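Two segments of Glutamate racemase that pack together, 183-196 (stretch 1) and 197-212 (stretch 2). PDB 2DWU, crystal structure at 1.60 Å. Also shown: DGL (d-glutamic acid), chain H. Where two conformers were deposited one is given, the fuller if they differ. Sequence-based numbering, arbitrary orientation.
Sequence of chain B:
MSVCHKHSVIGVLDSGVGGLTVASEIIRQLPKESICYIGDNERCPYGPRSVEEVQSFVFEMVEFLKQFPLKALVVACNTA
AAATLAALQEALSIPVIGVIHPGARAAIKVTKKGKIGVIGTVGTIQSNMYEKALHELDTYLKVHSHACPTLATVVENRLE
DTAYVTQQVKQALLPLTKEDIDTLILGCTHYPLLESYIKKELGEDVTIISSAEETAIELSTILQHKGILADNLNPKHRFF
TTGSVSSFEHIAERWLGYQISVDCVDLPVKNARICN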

# COMPACT_ATOMS: atom_id res chain seq x y z
N THR B 183 12.51 0.97 11.42
CA THR B 183 12.12 0.80 10.02
C THR B 183 13.26 1.34 9.14
O THR B 183 13.87 2.34 9.48
N LEU B 184 13.56 0.67 8.02
CA LEU B 184 14.61 1.13 7.11
C LEU B 184 14.09 1.05 5.69
O LEU B 184 13.67 -0.02 5.24
N ILE B 185 14.11 2.18 4.99
CA ILE B 185 13.69 2.20 3.59
C ILE B 185 14.89 1.96 2.69
O ILE B 185 15.92 2.65 2.80
N LEU B 186 14.80 0.95 1.82
CA LEU B 186 15.87 0.70 0.85
C LEU B 186 15.63 1.68 -0.31
O LEU B 186 14.94 1.36 -1.30
N GLY B 187 16.20 2.88 -0.17
CA GLY B 187 16.02 3.95 -1.13
C GLY B 187 16.90 3.94 -2.37
O GLY B 187 17.35 4.99 -2.82
N CYS B 188 17.06 2.76 -2.94
CA CYS B 188 17.88 2.58 -4.14
C CYS B 188 17.40 1.28 -4.80
O CYS B 188 17.10 0.30 -4.12
N THR B 189 17.37 1.29 -6.14
CA THR B 189 16.92 0.15 -6.92
C THR B 189 17.69 -1.13 -6.64
O THR B 189 17.14 -2.22 -6.75
N HIS B 190 18.97 -1.00 -6.30
CA HIS B 190 19.79 -2.19 -6.14
C HIS B 190 19.74 -2.86 -4.79
O HIS B 190 20.09 -4.04 -4.67
N TYR B 191 19.29 -2.13 -3.77
CA TYR B 191 19.36 -2.69 -2.43
C TYR B 191 18.58 -3.95 -2.10
O TYR B 191 18.98 -4.68 -1.20
N PRO B 192 17.46 -4.23 -2.81
CA PRO B 192 16.75 -5.46 -2.46
C PRO B 192 17.69 -6.67 -2.59
O PRO B 192 17.52 -7.65 -1.88
N LEU B 193 18.66 -6.62 -3.49
CA LEU B 193 19.55 -7.77 -3.62
C LEU B 193 20.43 -7.97 -2.39
O LEU B 193 20.98 -9.06 -2.18
N LEU B 194 20.52 -6.94 -1.56
CA LEU B 194 21.36 -7.01 -0.36
C LEU B 194 20.52 -7.22 0.88
O LEU B 194 21.05 -7.13 1.99
N GLU B 195 19.23 -7.48 0.71
CA GLU B 195 18.35 -7.58 1.86
C GLU B 195 18.83 -8.48 2.98
O GLU B 195 18.79 -8.08 4.16
N SER B 196 19.29 -9.68 2.64
CA SER B 196 19.77 -10.58 3.68
C SER B 196 20.92 -10.01 4.48
O SER B 196 20.96 -10.17 5.71
N TYR B 197 21.86 -9.36 3.80
CA TYR B 197 23.03 -8.79 4.48
C TYR B 197 22.60 -7.69 5.41
O TYR B 197 23.09 -7.57 6.53
N ILE B 198 21.69 -6.85 4.92
CA ILE B 198 21.21 -5.72 5.69
C ILE B 198 20.48 -6.16 6.95
O ILE B 198 20.72 -5.60 8.04
N LYS B 199 19.61 -7.14 6.82
CA LYS B 199 18.86 -7.65 7.97
C LYS B 199 19.82 -8.19 9.02
O LYS B 199 19.62 -7.99 10.21
N LYS B 200 20.85 -8.89 8.57
CA LYS B 200 21.83 -9.44 9.49
C LYS B 200 22.55 -8.34 10.25
O LYS B 200 22.85 -8.47 11.45
N GLU B 201 22.83 -7.24 9.56
CA GLU B 201 23.53 -6.12 10.17
C GLU B 201 22.68 -5.28 11.13
O GLU B 201 23.16 -4.85 12.17
N LEU B 202 21.41 -5.07 10.79
CA LEU B 202 20.56 -4.25 11.65
C LEU B 202 19.77 -4.99 12.71
O LEU B 202 19.37 -4.40 13.72
N GLY B 203 19.53 -6.28 12.49
CA GLY B 203 18.78 -7.05 13.48
C GLY B 203 17.31 -7.21 13.18
O GLY B 203 16.75 -6.55 12.31
N GLU B 204 16.69 -8.12 13.94
CA GLU B 204 15.28 -8.46 13.83
C GLU B 204 14.32 -7.32 14.14
O GLU B 204 13.18 -7.34 13.69
N ASP B 205 14.75 -6.35 14.92
CA ASP B 205 13.87 -5.26 15.31
C ASP B 205 13.70 -4.14 14.29
O ASP B 205 13.02 -3.15 14.58
N VAL B 206 14.31 -4.27 13.12
CA VAL B 206 14.18 -3.24 12.10
C VAL B 206 13.48 -3.82 10.87
O VAL B 206 13.98 -4.77 10.24
N THR B 207 12.33 -3.26 10.53
CA THR B 207 11.59 -3.75 9.36
C THR B 207 12.12 -3.08 8.10
O THR B 207 12.18 -1.86 8.00
N ILE B 208 12.46 -3.93 7.13
CA ILE B 208 12.99 -3.51 5.84
C ILE B 208 11.86 -3.21 4.85
O ILE B 208 10.89 -3.98 4.74
N ILE B 209 11.99 -2.09 4.15
CA ILE B 209 11.00 -1.68 3.16
C ILE B 209 11.65 -1.60 1.79
O ILE B 209 12.66 -0.91 1.60
N SER B 210 11.07 -2.31 0.84
CA SER B 210 11.59 -2.35 -0.52
C SER B 210 10.89 -1.29 -1.35
O SER B 210 9.66 -1.28 -1.38
N SER B 211 11.65 -0.45 -2.05
CA SER B 211 11.01 0.57 -2.90
C SER B 211 10.19 -0.14 -3.98
O SER B 211 9.11 0.31 -4.34
N ALA B 212 10.70 -1.25 -4.50
CA ALA B 212 10.00 -1.96 -5.58
C ALA B 212 8.64 -2.52 -5.19
O ALA B 212 7.66 -2.32 -5.90

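The strand that begins at Thr-183 runs parallel to the one that begins at Thr-207, and helix 197-202 packs over the sheet face that carries Leu-184, Leu-186 and Ile-208. Leu-184 covers the most surface. With chi1 t and chi2 p, it sends CD2 into the space beneath the helix, 3.7 Å from Ile-198 CG2, 3.6 Å from Leu-202 CD1 and 3.9 Å from Ile-208 CD1; its CB also lies 3.9 Å from Val-206 CG1. A single methyl thus touches both the helix and the neighbouring strand. The strands are held in register here by backbone hydrogen bonds from Leu-184 N to Thr-207 O (2.9 Å) and from Ile-209 N to Leu-184 O (2.9 Å).

Ile-198, in the m,t rotamer, is the helix's counterpart. Its CD1 reaches Leu-186 CD2 at 3.7 Å and Leu-194 CB at 3.9 Å, tying the helix start to the sheet. Leu-186, also m,t, turns its other methyl, CD1, to within 3.6 Å of Ile-208 CG2. On the opposite face, Thr-183 CG2 meets Ile-209 CD1 at 3.6 Å.

Glu-195 closes the edge of this apolar cluster. Its CA-to-CB bond points away, but the extended t,t chain brings OE2 back to 3.6 Å from Ile-208 CG2 and into a salt bridge with Lys-199 NZ (3.3 Å). Water 2 donates to Glu-195 OE2 (2.9 Å) and weakly to Ile-208 O (3.5 Å).

Further along, Ser-211 (chi1 m) points toward stretch 1 and its OG donates to Leu-186 O at 2.7 Å. Water 1 reinforces this junction, donating to Leu-186 O (2.9 Å) and Cys-188 O (3.2 Å) while accepting from Ser-211 N (2.9 Å). Just beyond, side chains turn from the interface to the ligand: d-glutamate N donates to Thr-189 OG1 (2.8 Å), and Cys-188 SG lies 3.6 Å from ligand CB.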

# COMPACT_ATOMS: atom_id res chain seq x y z
CB THR B 183 10.83 1.63 9.76
OG1 THR B 183 9.79 1.17 10.65
CG2 THR B 183 10.36 1.50 8.30
CB LEU B 184 15.87 0.25 7.21
CG LEU B 184 16.90 0.62 6.13
CD1 LEU B 184 17.59 1.90 6.53
CD2 LEU B 184 17.91 -0.52 5.93
CB ILE B 185 13.07 3.56 3.23
CG1 ILE B 185 11.82 3.81 4.10
CG2 ILE B 185 12.72 3.58 1.70
CD1 ILE B 185 11.28 5.26 3.98
CB LEU B 186 15.79 -0.74 0.34
CG LEU B 186 15.89 -1.83 1.39
CD1 LEU B 186 15.91 -3.22 0.70
CD2 LEU B 186 17.17 -1.64 2.22
CB CYS B 188 19.35 2.44 -3.75
SG CYS B 188 20.47 2.13 -5.16
CB THR B 189 17.12 0.39 -8.45
OG1 THR B 189 18.45 0.87 -8.69
CG2 THR B 189 16.10 1.40 -8.98
CB HIS B 190 21.26 -1.86 -6.41
CG HIS B 190 21.57 -1.44 -7.81
ND1 HIS B 190 20.90 -0.43 -8.46
CD2 HIS B 190 22.55 -1.84 -8.66
CE1 HIS B 190 21.46 -0.21 -9.64
NE2 HIS B 190 22.46 -1.06 -9.78
CB TYR B 191 19.12 -1.60 -1.38
CG TYR B 191 20.10 -0.43 -1.43
CD1 TYR B 191 21.21 -0.42 -2.31
CD2 TYR B 191 19.89 0.71 -0.64
CE1 TYR B 191 22.06 0.68 -2.40
CE2 TYR B 191 20.72 1.83 -0.72
CZ TYR B 191 21.80 1.82 -1.60
OH TYR B 191 22.53 2.97 -1.70
CB PRO B 192 15.62 -5.52 -3.49
CG PRO B 192 15.24 -4.07 -3.64
CD PRO B 192 16.64 -3.38 -3.71
CB LEU B 193 20.40 -7.65 -4.88
CG LEU B 193 19.59 -7.99 -6.13
CD1 LEU B 193 20.54 -8.11 -7.32
CD2 LEU B 193 18.83 -9.30 -5.92
CB LEU B 194 22.11 -5.70 -0.15
CG LEU B 194 23.07 -5.27 -1.25
CD1 LEU B 194 23.58 -3.85 -0.96
CD2 LEU B 194 24.23 -6.26 -1.32
CB GLU B 195 16.93 -7.99 1.45
CG GLU B 195 16.01 -8.06 2.67
CD GLU B 195 14.54 -8.16 2.33
OE1 GLU B 195 14.19 -8.89 1.36
OE2 GLU B 195 13.73 -7.53 3.04
CB SER B 196 20.19 -11.92 3.09
OG SER B 196 19.06 -12.57 2.55
CB TYR B 197 24.02 -8.21 3.47
CG TYR B 197 24.68 -9.22 2.56
CD1 TYR B 197 24.14 -9.53 1.32
CD2 TYR B 197 25.83 -9.88 2.97
CE1 TYR B 197 24.75 -10.48 0.49
CE2 TYR B 197 26.45 -10.82 2.16
CZ TYR B 197 25.90 -11.12 0.93
OH TYR B 197 26.52 -12.06 0.13
CB ILE B 198 20.30 -4.83 4.79
CG1 ILE B 198 21.18 -4.20 3.70
CG2 ILE B 198 19.62 -3.75 5.62
CD1 ILE B 198 20.37 -3.50 2.61
CB LYS B 199 17.92 -8.79 7.55
CG LYS B 199 16.80 -8.36 6.63
CD LYS B 199 15.89 -9.51 6.25
CE LYS B 199 14.60 -8.96 5.65
NZ LYS B 199 13.66 -10.03 5.21
CB LYS B 200 22.85 -10.28 8.71
CG LYS B 200 24.07 -10.71 9.52
CD LYS B 200 23.73 -11.73 10.59
CE LYS B 200 23.43 -13.08 9.97
NZ LYS B 200 22.40 -12.97 8.90
CB GLU B 201 24.12 -5.23 9.06
CG GLU B 201 25.08 -4.16 9.55
CD GLU B 201 26.40 -4.74 10.09
OE1 GLU B 201 26.99 -4.12 11.00
OE2 GLU B 201 26.86 -5.80 9.60
CB LEU B 202 19.60 -3.42 10.80
CG LEU B 202 20.32 -2.42 9.87
CD1 LEU B 202 19.28 -1.60 9.11
CD2 LEU B 202 21.22 -1.51 10.68
CB GLU B 204 14.96 -9.61 14.79
CG GLU B 204 15.79 -10.85 14.56
CD GLU B 204 15.24 -11.72 13.45
OE1 GLU B 204 15.02 -11.20 12.34
OE2 GLU B 204 15.04 -12.94 13.69
CB ASP B 205 14.33 -4.68 16.64
CG ASP B 205 14.29 -5.70 17.76
OD1 ASP B 205 13.25 -6.38 17.91
OD2 ASP B 205 15.30 -5.83 18.50
CB VAL B 206 15.56 -2.69 11.67
CG1 VAL B 206 15.37 -1.55 10.65
CG2 VAL B 206 16.33 -2.17 12.90
CB THR B 207 10.11 -3.44 9.51
OG1 THR B 207 9.61 -4.14 10.66
CG2 THR B 207 9.35 -3.88 8.27
CB ILE B 208 13.91 -4.62 5.27
CG1 ILE B 208 15.03 -4.94 6.27
CG2 ILE B 208 14.49 -4.17 3.92
CD1 ILE B 208 15.88 -3.75 6.70
CB ILE B 209 10.38 -0.33 3.52
CG1 ILE B 209 9.60 -0.48 4.83
CG2 ILE B 209 9.47 0.17 2.39
CD1 ILE B 209 8.79 0.71 5.17
CB SER B 210 11.28 -3.70 -1.17
OG SER B 210 11.41 -3.60 -2.60
CB SER B 211 12.04 1.46 -3.62
OG SER B 211 12.77 2.25 -2.70
CB ALA B 212 10.89 -3.08 -6.11
N DGL H . 19.04 3.32 -9.90
CA DGL H . 19.82 4.16 -8.94
C DGL H . 18.98 4.51 -7.76
O DGL H . 19.27 5.42 -6.99
CB DGL H . 21.08 3.40 -8.47
CG DGL H . 22.13 3.49 -9.61
CD DGL H . 22.59 4.85 -9.95
OE1 DGL H . 23.32 5.53 -9.23
OE2 DGL H . 22.17 5.32 -11.10
OXT DGL H . 17.89 3.81 -7.58
O HOH W 1 14.34 -0.84 -3.08
O HOH W 2 11.38 -6.10 2.02